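Tailspike protein (Siphovirus 9NA, PDB 3RIQ) binds Salmonella lipopolysaccharide as the receptor-recognising tailspike of the phage and, as an endorhamnosidase, probably cleaves its O-antigen chain. Local coordinates at residues P161-G166 against R182-W187; A325-Q330 against T352-T357; F222-G227 against G256-R261; N72-G77 against N154-T159. All blocks are in the same frame, centred on the assembly; numbering follows the deposited sequence.

Contact 1 of 4, residues P161-G166 against R182-W187; sequences PEATMG and RNFIAW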
loop_
_atom_site.group_PDB
_atom_site.type_symbol
_atom_site.label_atom_id
_atom_site.label_comp_id
_atom_site.label_asym_id
_atom_site.label_seq_id
_atom_site.Cartn_x
_atom_site.Cartn_y
_atom_site.Cartn_z
ATOM N N PRO A 161 7.687 -25.899 3.978
ATOM C CA PRO A 161 6.907 -27.109 4.230
ATOM C C PRO A 161 5.816 -27.339 3.215
ATOM O O PRO A 161 5.208 -26.392 2.743
ATOM C CB PRO A 161 6.315 -26.854 5.608
ATOM C CG PRO A 161 6.129 -25.324 5.659
ATOM C CD PRO A 161 7.412 -24.839 4.967
ATOM N N GLU A 162 5.535 -28.606 2.964
ATOM C CA GLU A 162 4.512 -29.030 1.993
ATOM C C GLU A 162 3.489 -29.948 2.652
ATOM O O GLU A 162 3.706 -30.434 3.780
ATOM C CB GLU A 162 5.183 -29.814 0.850
ATOM C CG GLU A 162 6.363 -29.098 0.211
ATOM C CD GLU A 162 6.876 -29.764 -1.059
ATOM O OE1 GLU A 162 6.494 -30.921 -1.382
ATOM O OE2 GLU A 162 7.681 -29.130 -1.765
ATOM N N ALA A 163 2.396 -30.235 1.953
ATOM C CA ALA A 163 1.402 -31.196 2.469
ATOM C C ALA A 163 0.486 -31.660 1.345
ATOM O O ALA A 163 0.176 -30.889 0.437
ATOM C CB ALA A 163 0.538 -30.535 3.550
ATOM N N THR A 164 0.010 -32.886 1.468
ATOM C CA THR A 164 -1.024 -33.393 0.569
ATOM C C THR A 164 -2.089 -33.988 1.480
ATOM O O THR A 164 -1.945 -35.104 1.973
ATOM C CB THR A 164 -0.474 -34.440 -0.423
ATOM O OG1 THR A 164 0.620 -33.877 -1.162
ATOM C CG2 THR A 164 -1.569 -34.884 -1.428
ATOM N N MET A 165 -3.130 -33.201 1.733
ATOM C CA MET A 165 -4.136 -33.524 2.729
ATOM C C MET A 165 -3.443 -33.747 4.091
ATOM O O MET A 165 -3.552 -34.809 4.711
ATOM C CB MET A 165 -4.993 -34.743 2.294
ATOM C CG MET A 165 -5.709 -34.526 0.983
ATOM S SD MET A 165 -6.962 -33.224 1.051
ATOM C CE MET A 165 -7.425 -33.086 -0.703
ATOM N N GLY A 166 -2.717 -32.716 4.540
ATOM C CA GLY A 166 -1.918 -32.781 5.755
ATOM C C GLY A 166 -1.734 -31.382 6.304
ATOM O O GLY A 166 -2.148 -30.374 5.711
ATOM N N ARG A 182 4.372 -24.299 0.738
ATOM C CA ARG A 182 4.160 -24.388 -0.714
ATOM C C ARG A 182 3.888 -25.824 -1.098
ATOM O O ARG A 182 4.173 -26.717 -0.292
ATOM C CB ARG A 182 5.403 -23.873 -1.440
ATOM C CG ARG A 182 6.728 -24.583 -1.072
ATOM C CD ARG A 182 7.942 -23.831 -1.702
ATOM N NE ARG A 182 7.951 -23.922 -3.154
ATOM C CZ ARG A 182 8.500 -24.930 -3.835
ATOM N NH1 ARG A 182 9.034 -25.981 -3.184
ATOM N NH2 ARG A 182 8.447 -24.934 -5.172
ATOM N N ASN A 183 3.310 -26.053 -2.287
ATOM C CA ASN A 183 2.778 -27.385 -2.587
ATOM C C ASN A 183 1.988 -27.927 -1.387
ATOM O O ASN A 183 2.233 -29.056 -0.910
ATOM C CB ASN A 183 3.912 -28.337 -2.958
ATOM C CG ASN A 183 4.759 -27.810 -4.093
ATOM O OD1 ASN A 183 4.237 -27.436 -5.138
ATOM N ND2 ASN A 183 6.093 -27.804 -3.903
ATOM N N PHE A 184 1.093 -27.085 -0.873
ATOM C CA PHE A 184 0.497 -27.288 0.452
ATOM C C PHE A 184 -1.028 -27.383 0.341
ATOM O O PHE A 184 -1.729 -26.366 0.247
ATOM C CB PHE A 184 0.945 -26.139 1.362
ATOM C CG PHE A 184 0.740 -26.368 2.839
ATOM C CD1 PHE A 184 1.823 -26.288 3.714
ATOM C CD2 PHE A 184 -0.527 -26.680 3.367
ATOM C CE1 PHE A 184 1.644 -26.466 5.111
ATOM C CE2 PHE A 184 -0.716 -26.888 4.753
ATOM C CZ PHE A 184 0.357 -26.771 5.636
ATOM N N ILE A 185 -1.530 -28.621 0.314
ATOM C CA ILE A 185 -2.969 -28.896 0.311
ATOM C C ILE A 185 -3.289 -29.330 1.741
ATOM O O ILE A 185 -2.858 -30.435 2.182
ATOM C CB ILE A 185 -3.309 -29.980 -0.704
ATOM C CG1 ILE A 185 -2.828 -29.560 -2.102
ATOM C CG2 ILE A 185 -4.805 -30.286 -0.665
ATOM C CD1 ILE A 185 -2.653 -30.695 -3.041
ATOM N N ALA A 186 -3.967 -28.460 2.496
ATOM C CA ALA A 186 -4.182 -28.663 3.928
ATOM C C ALA A 186 -5.223 -29.734 4.226
ATOM O O ALA A 186 -5.990 -30.155 3.331
ATOM C CB ALA A 186 -4.592 -27.312 4.558
ATOM N N TRP A 187 -5.225 -30.209 5.470
ATOM C CA TRP A 187 -6.256 -31.175 5.918
ATOM C C TRP A 187 -7.348 -30.462 6.764
ATOM O O TRP A 187 -8.520 -30.450 6.386
ATOM C CB TRP A 187 -5.577 -32.298 6.706
ATOM C CG TRP A 187 -6.545 -33.296 7.269
ATOM C CD1 TRP A 187 -6.661 -33.691 8.585
ATOM C CD2 TRP A 187 -7.527 -34.054 6.536
ATOM N NE1 TRP A 187 -7.651 -34.648 8.704
ATOM C CE2 TRP A 187 -8.191 -34.893 7.468
ATOM C CE3 TRP A 187 -7.889 -34.124 5.184
ATOM C CZ2 TRP A 187 -9.214 -35.781 7.088
ATOM C CZ3 TRP A 187 -8.896 -34.975 4.811
ATOM C CH2 TRP A 187 -9.541 -35.819 5.754
HETATM O O HOH W 1 9.194 -27.242 -0.593
HETATM O O HOH W 2 1.256 -31.304 -2.299
#
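The carboxylate oxygen OE2 of E162 is gripped from several sides. N183 ND2 donates to E162 OE2 at 3.0 Å, from above the carboxylate plane, while OE2 lies in the plane of the N183 amide. Water 1 donates a hydrogen bond to OE2 at 2.7 Å and accepts from R182 NH1, bridging the two charged groups; direct approach is long, 3.7 Å from OE2 to NH1, with the oxygen well out of the guanidinium plane. E162 CG is anti to the carbonyl carbon (chi1 -52°), the chain extended beyond it. N155 of the second subunit adds ND2 to OE2 and OD1 to R182 NH1, and H84 holds OE1, so a long acid suits this subunit boundary. Next along the strands, A163 N donates to N183 O and I185 N to A163 O (2.8 Å), the parallel pairing by which successive coils of the right-handed beta-helix stack. On the F184 side of the strands, A163 CB sits 4.0 Å from the centre of the F184 ring, 11° off its normal: a CH-pi contact for which a small methyl suffices. On the side of T164 and I185, M165 CE reaches I185 CG2 at 3.8 Å. The left-handed backbone of M165 turns the corner, and G166 N then bonds I185 O at 3.3 Å.

Contact 2 of 4, residues A325-Q330 against T352-T357; sequences AWWDGQ and TNNDIT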
loop_
_atom_site.group_PDB
_atom_site.type_symbol
_atom_site.label_atom_id
_atom_site.label_comp_id
_atom_site.label_asym_id
_atom_site.label_seq_id
_atom_site.Cartn_x
_atom_site.Cartn_y
_atom_site.Cartn_z
ATOM N N ALA A 325 -13.520 -9.080 5.231
ATOM C CA ALA A 325 -12.430 -8.976 6.246
ATOM C C ALA A 325 -13.111 -8.426 7.478
ATOM O O ALA A 325 -13.902 -7.457 7.385
ATOM C CB ALA A 325 -11.326 -8.000 5.795
ATOM N N TRP A 326 -12.833 -9.024 8.633
ATOM C CA TRP A 326 -13.399 -8.491 9.868
ATOM C C TRP A 326 -12.590 -8.790 11.119
ATOM O O TRP A 326 -11.666 -9.646 11.128
ATOM C CB TRP A 326 -14.865 -8.891 10.064
ATOM C CG TRP A 326 -15.185 -10.287 10.575
ATOM C CD1 TRP A 326 -14.560 -11.485 10.266
ATOM C CD2 TRP A 326 -16.310 -10.624 11.402
ATOM N NE1 TRP A 326 -15.238 -12.552 10.893
ATOM C CE2 TRP A 326 -16.305 -12.041 11.592
ATOM C CE3 TRP A 326 -17.334 -9.864 11.994
ATOM C CZ2 TRP A 326 -17.291 -12.701 12.350
ATOM C CZ3 TRP A 326 -18.331 -10.521 12.743
ATOM C CH2 TRP A 326 -18.296 -11.921 12.910
ATOM N N TRP A 327 -12.942 -8.047 12.161
ATOM C CA TRP A 327 -12.244 -8.095 13.456
ATOM C C TRP A 327 -13.178 -7.577 14.536
ATOM O O TRP A 327 -14.195 -6.920 14.235
ATOM C CB TRP A 327 -10.955 -7.229 13.441
ATOM C CG TRP A 327 -11.223 -5.792 13.036
ATOM C CD1 TRP A 327 -11.582 -4.748 13.860
ATOM C CD2 TRP A 327 -11.234 -5.280 11.708
ATOM N NE1 TRP A 327 -11.793 -3.596 13.112
ATOM C CE2 TRP A 327 -11.590 -3.894 11.786
ATOM C CE3 TRP A 327 -10.969 -5.848 10.448
ATOM C CZ2 TRP A 327 -11.717 -3.085 10.636
ATOM C CZ3 TRP A 327 -11.053 -5.050 9.322
ATOM C CH2 TRP A 327 -11.418 -3.669 9.424
ATOM N N ASP A 328 -12.839 -7.897 15.780
ATOM C CA ASP A 328 -13.490 -7.226 16.940
ATOM C C ASP A 328 -12.373 -6.634 17.814
ATOM O O ASP A 328 -11.230 -6.502 17.374
ATOM C CB ASP A 328 -14.416 -8.168 17.751
ATOM C CG ASP A 328 -13.642 -9.174 18.605
ATOM O OD1 ASP A 328 -12.458 -9.415 18.280
ATOM O OD2 ASP A 328 -14.213 -9.711 19.594
ATOM N N GLY A 329 -12.701 -6.349 19.058
ATOM C CA GLY A 329 -11.759 -5.794 20.008
ATOM C C GLY A 329 -11.540 -4.305 19.785
ATOM O O GLY A 329 -12.260 -3.638 19.017
ATOM N N GLN A 330 -10.591 -3.768 20.524
ATOM C CA GLN A 330 -10.286 -2.339 20.433
ATOM C C GLN A 330 -8.812 -2.090 20.408
ATOM O O GLN A 330 -8.024 -2.990 20.671
ATOM C CB GLN A 330 -10.935 -1.558 21.587
ATOM C CG GLN A 330 -10.429 -1.919 23.008
ATOM C CD GLN A 330 -11.054 -0.988 24.050
ATOM O OE1 GLN A 330 -10.766 0.230 24.070
ATOM N NE2 GLN A 330 -11.967 -1.514 24.845
ATOM N N THR A 352 -14.809 -1.797 18.901
ATOM C CA THR A 352 -14.968 -0.364 19.092
ATOM C C THR A 352 -13.582 0.262 19.208
ATOM O O THR A 352 -12.612 -0.439 19.432
ATOM C CB THR A 352 -15.804 -0.087 20.390
ATOM O OG1 THR A 352 -16.138 1.295 20.465
ATOM C CG2 THR A 352 -15.004 -0.475 21.655
ATOM N N ASN A 353 -13.472 1.582 19.074
ATOM C CA ASN A 353 -12.231 2.286 19.365
ATOM C C ASN A 353 -11.068 1.693 18.564
ATOM O O ASN A 353 -9.979 1.492 19.082
ATOM C CB ASN A 353 -11.968 2.268 20.889
ATOM C CG ASN A 353 -10.746 3.075 21.296
ATOM O OD1 ASN A 353 -10.435 4.103 20.687
ATOM N ND2 ASN A 353 -10.034 2.602 22.331
ATOM N N ASN A 354 -11.312 1.478 17.266
ATOM C CA ASN A 354 -10.265 1.071 16.321
ATOM C C ASN A 354 -9.986 2.174 15.320
ATOM O O ASN A 354 -10.832 3.033 15.060
ATOM C CB ASN A 354 -10.683 -0.230 15.593
ATOM C CG ASN A 354 -10.826 -1.402 16.552
ATOM O OD1 ASN A 354 -9.894 -1.707 17.291
ATOM N ND2 ASN A 354 -11.998 -2.029 16.572
ATOM N N ASP A 355 -8.788 2.106 14.749
ATOM C CA ASP A 355 -8.330 3.070 13.760
ATOM C C ASP A 355 -8.214 2.386 12.411
ATOM O O ASP A 355 -7.448 1.437 12.267
ATOM C CB ASP A 355 -6.996 3.656 14.198
ATOM C CG ASP A 355 -7.175 4.655 15.298
ATOM O OD1 ASP A 355 -7.628 5.772 15.004
ATOM O OD2 ASP A 355 -6.885 4.341 16.458
ATOM N N ILE A 356 -9.003 2.873 11.457
ATOM C CA ILE A 356 -9.265 2.182 10.188
ATOM C C ILE A 356 -8.990 3.121 9.041
ATOM O O ILE A 356 -9.633 4.165 8.946
ATOM C CB ILE A 356 -10.760 1.753 10.115
ATOM C CG1 ILE A 356 -11.144 0.852 11.292
ATOM C CG2 ILE A 356 -11.088 1.040 8.809
ATOM C CD1 ILE A 356 -12.633 0.606 11.425
ATOM N N THR A 357 -8.057 2.755 8.176
ATOM C CA THR A 357 -7.680 3.624 7.063
ATOM C C THR A 357 -7.510 2.894 5.760
ATOM O O THR A 357 -7.136 1.743 5.744
ATOM C CB THR A 357 -6.349 4.401 7.346
ATOM O OG1 THR A 357 -5.292 3.491 7.663
ATOM C CG2 THR A 357 -6.505 5.382 8.506
#
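G329 O is the tightly held point where the two segments meet. T352 N donates to it at 3.1 Å and N354 ND2 at 2.9 Å, reaching the oxygen from opposite faces of its carbonyl plane. G329 has a positive phi, which glycine adopts readily. N354 slides past W327 in the opposite direction, with ND2 at the indole edge, 3.8 Å from NE1, and the two flat groups nearly perpendicular. Both N354 ND2 and W327 NE1 also donate to D349 OD2, so one acid fixes indole and amide together, while N354 OD1 accepts from N332 N. Where one segment leaves its strand and the other enters strand 355-362 of the beta-helix, I356 crosses W327 obliquely, CD1 meeting the indole edge in plane at CZ2 (3.9 Å), an aliphatic tip suited to a flat edge. W327 CG lies between its backbone N and carbonyl carbon (chi1 55°). The far end is looser and partly exposed. There Q330 and N353 touch through one straight bond, N353 ND2 to Q330 OE1 at 3.0 Å and 169°, between amide planes 84° apart. Each amide has a second partner, Q330 NE2 on Q305 O and N353 OD1 on R381 NH2, and T352 OG1 accepts from G379 N.

Contact 3 of 4, residues F222-G227 against G256-R261; sequences FIRNDG and GGRSAR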
loop_
_atom_site.group_PDB
_atom_site.type_symbol
_atom_site.label_atom_id
_atom_site.label_comp_id
_atom_site.label_asym_id
_atom_site.label_seq_id
_atom_site.Cartn_x
_atom_site.Cartn_y
_atom_site.Cartn_z
ATOM N N PHE A 222 -4.395 -19.258 15.209
ATOM C CA PHE A 222 -3.740 -18.904 16.497
ATOM C C PHE A 222 -4.658 -19.183 17.692
ATOM O O PHE A 222 -5.834 -18.799 17.670
ATOM C CB PHE A 222 -3.359 -17.419 16.533
ATOM C CG PHE A 222 -2.298 -17.051 15.532
ATOM C CD1 PHE A 222 -0.945 -17.068 15.878
ATOM C CD2 PHE A 222 -2.640 -16.775 14.204
ATOM C CE1 PHE A 222 0.053 -16.775 14.936
ATOM C CE2 PHE A 222 -1.638 -16.474 13.265
ATOM C CZ PHE A 222 -0.306 -16.490 13.626
ATOM N N ILE A 223 -4.113 -19.874 18.705
ATOM C CA ILE A 223 -4.822 -20.172 19.942
ATOM C C ILE A 223 -3.961 -19.729 21.125
ATOM O O ILE A 223 -2.844 -20.244 21.307
ATOM C CB ILE A 223 -5.094 -21.710 20.017
ATOM C CG1 ILE A 223 -6.116 -22.109 18.961
ATOM C CG2 ILE A 223 -5.534 -22.152 21.439
ATOM C CD1 ILE A 223 -6.139 -23.642 18.647
ATOM N N ARG A 224 -4.465 -18.762 21.900
ATOM C CA ARG A 224 -3.756 -18.241 23.096
ATOM C C ARG A 224 -2.322 -17.802 22.771
ATOM O O ARG A 224 -1.348 -18.208 23.457
ATOM C CB ARG A 224 -3.793 -19.228 24.306
ATOM C CG ARG A 224 -3.590 -18.508 25.630
ATOM C CD ARG A 224 -3.716 -19.470 26.848
ATOM N NE ARG A 224 -3.442 -18.711 28.091
ATOM C CZ ARG A 224 -4.345 -17.984 28.755
ATOM N NH1 ARG A 224 -5.624 -17.951 28.364
ATOM N NH2 ARG A 224 -3.988 -17.325 29.870
ATOM N N ASN A 225 -2.197 -16.999 21.704
ATOM C CA ASN A 225 -0.921 -16.347 21.352
ATOM C C ASN A 225 -0.994 -14.851 21.657
ATOM O O ASN A 225 -2.054 -14.226 21.478
ATOM C CB ASN A 225 -0.546 -16.568 19.869
ATOM C CG ASN A 225 0.153 -17.908 19.627
ATOM O OD1 ASN A 225 1.276 -17.939 19.077
ATOM N ND2 ASN A 225 -0.486 -19.022 20.025
ATOM N N ASP A 226 0.121 -14.287 22.130
ATOM C CA ASP A 226 0.249 -12.848 22.382
ATOM C C ASP A 226 1.603 -12.405 21.872
ATOM O O ASP A 226 2.647 -12.872 22.375
ATOM C CB ASP A 226 0.099 -12.587 23.886
ATOM C CG ASP A 226 0.094 -11.107 24.245
ATOM O OD1 ASP A 226 0.449 -10.237 23.397
ATOM O OD2 ASP A 226 -0.298 -10.809 25.419
ATOM N N GLY A 227 1.597 -11.525 20.882
ATOM C CA GLY A 227 2.861 -11.029 20.330
ATOM C C GLY A 227 3.660 -10.102 21.245
ATOM O O GLY A 227 4.784 -9.715 20.914
ATOM N N GLY A 256 -11.499 -26.270 25.924
ATOM C CA GLY A 256 -11.215 -27.143 27.056
ATOM C C GLY A 256 -11.299 -26.414 28.392
ATOM O O GLY A 256 -10.745 -26.874 29.391
ATOM N N GLY A 257 -11.965 -25.262 28.402
ATOM C CA GLY A 257 -12.077 -24.460 29.607
ATOM C C GLY A 257 -11.111 -23.314 29.837
ATOM O O GLY A 257 -11.151 -22.681 30.894
ATOM N N ARG A 258 -10.237 -23.032 28.873
ATOM C CA ARG A 258 -9.329 -21.862 28.997
ATOM C C ARG A 258 -9.447 -20.965 27.781
ATOM O O ARG A 258 -9.572 -21.459 26.643
ATOM C CB ARG A 258 -7.871 -22.304 29.174
ATOM C CG ARG A 258 -6.888 -21.116 29.285
ATOM C CD ARG A 258 -5.490 -21.472 29.695
ATOM N NE ARG A 258 -5.483 -21.852 31.093
ATOM C CZ ARG A 258 -5.173 -23.069 31.551
ATOM N NH1 ARG A 258 -4.795 -24.031 30.719
ATOM N NH2 ARG A 258 -5.243 -23.320 32.854
ATOM N N SER A 259 -9.376 -19.657 27.999
ATOM C CA SER A 259 -9.424 -18.718 26.869
ATOM C C SER A 259 -8.376 -19.052 25.799
ATOM O O SER A 259 -7.185 -19.226 26.116
ATOM C CB SER A 259 -9.198 -17.271 27.349
ATOM O OG SER A 259 -9.221 -16.397 26.217
ATOM N N ALA A 260 -8.834 -19.124 24.549
ATOM C CA ALA A 260 -8.016 -19.454 23.397
ATOM C C ALA A 260 -7.760 -18.219 22.526
ATOM O O ALA A 260 -7.349 -18.321 21.365
ATOM C CB ALA A 260 -8.758 -20.531 22.562
ATOM N N ARG A 261 -8.065 -17.055 23.079
ATOM C CA ARG A 261 -8.003 -15.775 22.365
ATOM C C ARG A 261 -6.563 -15.341 22.102
ATOM O O ARG A 261 -5.615 -16.035 22.464
ATOM C CB ARG A 261 -8.758 -14.726 23.170
ATOM C CG ARG A 261 -10.264 -15.054 23.298
ATOM C CD ARG A 261 -10.897 -14.065 24.262
ATOM N NE ARG A 261 -12.350 -14.232 24.438
ATOM C CZ ARG A 261 -12.928 -15.033 25.333
ATOM N NH1 ARG A 261 -12.191 -15.804 26.145
ATOM N NH2 ARG A 261 -14.257 -15.058 25.430
#
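R224 has the largest share of this contact. R224 NH1 donates to S259 O at 3.0 Å, with the oxygen in the guanidinium plane and the donor tilted 24° from the plane of the carbonyl. R224 CG stands anti to the backbone N (chi1 -157°), and the chain runs extended from there to NE, carrying the head group across to the other segment. Over one face of the guanidinium lies the aliphatic part of R258, its CD 3.5 Å above the plane and offset toward the rim, with R258 CG 3.5 Å from R224 NH1. At the other end of the residue R224 N donates to A260 O at 3.0 Å, met from well above the carbonyl plane. Beside it I223 CG2 packs on A260 CB at 3.8 Å, an apolar pair at the end of strand 220-223. R224 has a left-handed backbone, by which the chain leaves this strand of the beta-helix; there it meets a short antiparallel hairpin, 254-255 with 258-259, that is not part of the parallel pairing of the coils. In the next shell, T199 O takes R224 NH2 and D294 O takes NH1, while D294 OD2 forms a salt bridge with R258 NE. The two arginines are like-charged, with R258 NE 4.8 Å from R224 NH1, and that salt bridge probably eases the proximity. S259 OG meets D295 OD2 and also accepts from R261 NH1 at 3.0 Å; R261 is tied in turn to D285. N225 braces the turn by donating from ND2 to I223 O.

Contact 4 of 4, residues N72-G77 against N154-T159; sequences NNLGSG and NNIIFT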
loop_
_atom_site.group_PDB
_atom_site.type_symbol
_atom_site.label_atom_id
_atom_site.label_comp_id
_atom_site.label_asym_id
_atom_site.label_seq_id
_atom_site.Cartn_x
_atom_site.Cartn_y
_atom_site.Cartn_z
ATOM N N ASN A 72 8.786 -34.792 19.679
ATOM C CA ASN A 72 8.977 -34.368 21.084
ATOM C C ASN A 72 10.445 -34.081 21.351
ATOM O O ASN A 72 11.323 -34.673 20.727
ATOM C CB ASN A 72 8.509 -35.490 22.019
ATOM C CG ASN A 72 7.073 -35.858 21.785
ATOM O OD1 ASN A 72 6.681 -37.037 21.833
ATOM N ND2 ASN A 72 6.264 -34.868 21.573
ATOM N N ASN A 73 10.704 -33.159 22.262
ATOM C CA ASN A 73 12.064 -32.798 22.676
ATOM C C ASN A 73 12.989 -32.391 21.534
ATOM O O ASN A 73 14.170 -32.685 21.551
ATOM C CB ASN A 73 12.696 -33.939 23.496
ATOM C CG ASN A 73 11.852 -34.295 24.695
ATOM O OD1 ASN A 73 11.403 -33.415 25.433
ATOM N ND2 ASN A 73 11.667 -35.578 24.929
ATOM N N LEU A 74 12.464 -31.658 20.572
ATOM C CA LEU A 74 13.325 -31.149 19.527
ATOM C C LEU A 74 14.043 -29.951 20.083
ATOM O O LEU A 74 13.398 -29.066 20.648
ATOM C CB LEU A 74 12.462 -30.755 18.293
ATOM C CG LEU A 74 13.232 -30.317 17.051
ATOM C CD1 LEU A 74 14.221 -31.432 16.619
ATOM C CD2 LEU A 74 12.246 -29.986 15.873
ATOM N N GLY A 75 15.368 -29.906 19.962
ATOM C CA GLY A 75 16.161 -28.867 20.633
ATOM C C GLY A 75 15.955 -27.475 20.049
ATOM O O GLY A 75 15.812 -27.325 18.843
ATOM N N SER A 76 15.979 -26.459 20.910
ATOM C CA SER A 76 15.897 -25.059 20.454
ATOM C C SER A 76 17.007 -24.725 19.454
ATOM O O SER A 76 18.181 -25.089 19.665
ATOM C CB SER A 76 15.947 -24.102 21.651
ATOM O OG SER A 76 14.885 -24.432 22.526
ATOM N N GLY A 77 16.620 -24.079 18.339
ATOM C CA GLY A 77 17.578 -23.773 17.285
ATOM C C GLY A 77 17.591 -24.788 16.143
ATOM O O GLY A 77 18.332 -24.600 15.168
ATOM N N ASN A 154 10.844 -24.706 21.287
ATOM C CA ASN A 154 11.069 -23.271 21.193
ATOM C C ASN A 154 12.089 -23.013 20.120
ATOM O O ASN A 154 13.076 -23.758 19.992
ATOM C CB ASN A 154 11.561 -22.688 22.520
ATOM C CG ASN A 154 10.492 -22.642 23.595
ATOM O OD1 ASN A 154 9.304 -22.458 23.336
ATOM N ND2 ASN A 154 10.935 -22.799 24.837
ATOM N N ASN A 155 11.844 -21.980 19.325
ATOM C CA ASN A 155 12.867 -21.475 18.383
ATOM C C ASN A 155 13.239 -22.504 17.312
ATOM O O ASN A 155 14.409 -22.914 17.193
ATOM C CB ASN A 155 14.139 -20.978 19.087
ATOM C CG ASN A 155 14.959 -20.123 18.182
ATOM O OD1 ASN A 155 14.426 -19.543 17.221
ATOM N ND2 ASN A 155 16.268 -20.055 18.435
ATOM N N ILE A 156 12.251 -22.900 16.533
ATOM C CA ILE A 156 12.427 -23.876 15.423
ATOM C C ILE A 156 12.047 -23.197 14.149
ATOM O O ILE A 156 11.015 -22.493 14.087
ATOM C CB ILE A 156 11.530 -25.146 15.603
ATOM C CG1 ILE A 156 11.573 -25.650 17.061
ATOM C CG2 ILE A 156 11.933 -26.199 14.556
ATOM C CD1 ILE A 156 12.920 -26.223 17.530
ATOM N N ILE A 157 12.860 -23.391 13.112
ATOM C CA ILE A 157 12.500 -22.836 11.804
ATOM C C ILE A 157 12.107 -23.966 10.866
ATOM O O ILE A 157 12.854 -24.935 10.741
ATOM C CB ILE A 157 13.699 -21.989 11.193
ATOM C CG1 ILE A 157 14.117 -20.860 12.160
ATOM C CG2 ILE A 157 13.315 -21.444 9.792
ATOM C CD1 ILE A 157 15.332 -20.081 11.696
ATOM N N PHE A 158 10.947 -23.837 10.222
ATOM C CA PHE A 158 10.533 -24.736 9.145
ATOM C C PHE A 158 10.671 -23.970 7.841
ATOM O O PHE A 158 10.093 -22.888 7.717
ATOM C CB PHE A 158 9.049 -25.156 9.325
ATOM C CG PHE A 158 8.845 -26.332 10.241
ATOM C CD1 PHE A 158 9.240 -26.277 11.581
ATOM C CD2 PHE A 158 8.195 -27.470 9.772
ATOM C CE1 PHE A 158 9.066 -27.412 12.444
ATOM C CE2 PHE A 158 7.998 -28.592 10.619
ATOM C CZ PHE A 158 8.430 -28.545 11.982
ATOM N N THR A 159 11.361 -24.532 6.867
ATOM C CA THR A 159 11.447 -23.910 5.563
ATOM C C THR A 159 10.746 -24.707 4.478
ATOM O O THR A 159 10.941 -25.886 4.320
ATOM C CB THR A 159 12.902 -23.584 5.154
ATOM O OG1 THR A 159 13.704 -24.777 5.014
ATOM C CG2 THR A 159 13.520 -22.691 6.204
HETATM O O HOH W 3 12.942 -26.549 22.001
HETATM O O HOH W 4 14.040 -22.976 24.990
#
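A backbone bond joins the segments: G77 N donates to N155 O at 2.7 Å, tilted 25° from the carbonyl plane. Glycine suits that place, since at a phi of 97° a side chain would press on the preceding carbonyl. Close to it is a weaker polar approach, a CA-H...O contact in which S76 CA lies 3.1 Å from N154 O. Two waters add polar links. Water 3 accepts from N154 N and lies 2.9 Å from both L74 O and S76 OG; water 4 links S76 OG to N154 ND2, which it meets at 3.1 Å. A small hydroxyl on S76 can thus join two waters where the loop is exposed, while the other end of the N154 amide holds N174. Van der Waals contacts come from I156. Its CD1, turned by chi2 (-68°) toward the loop, touches the carbonyl oxygen G75 O at 3.4 Å. Apolar packing is separate from this: I156 CG2 meets L74 CD2 at 4.0 Å, two branched side chains that cross obliquely. The loop lies between strands 67-72 and 79-87 of the beta-helix, whereas the partner chain turns a corner at N155 before strand 156-159. The N155 amide turns to R182 and E162 of the third subunit. The chemistry is therefore divided: L74 and I156 pack on the buried side, while the exposed S76 side is joined through a backbone bond and two waters.

All four contacts have at least one segment on the strands of the right-handed beta-helix, the scaffold of the trimeric tailspike. Contacts 4 and 1 follow each other in the chain, strand 156-159 leading into strand 162-163, with centres 20 Å apart. Across the trimer the relation is closer: N155 from contact 4 of one subunit completes the polar cluster of contact 1 on its neighbour. Contact 3 touches no other chain; its centre is 25 Å from that of contact 1, though strands 184-194 and 220-223 pair directly. Contacts 2 and 3 approach to about 7 Å between nearest atoms, and D285 is bonded to R261 through its carboxylate and to D328 through its backbone N. Contacts 2 and 4 both touch the third subunit, centres 34 Å apart.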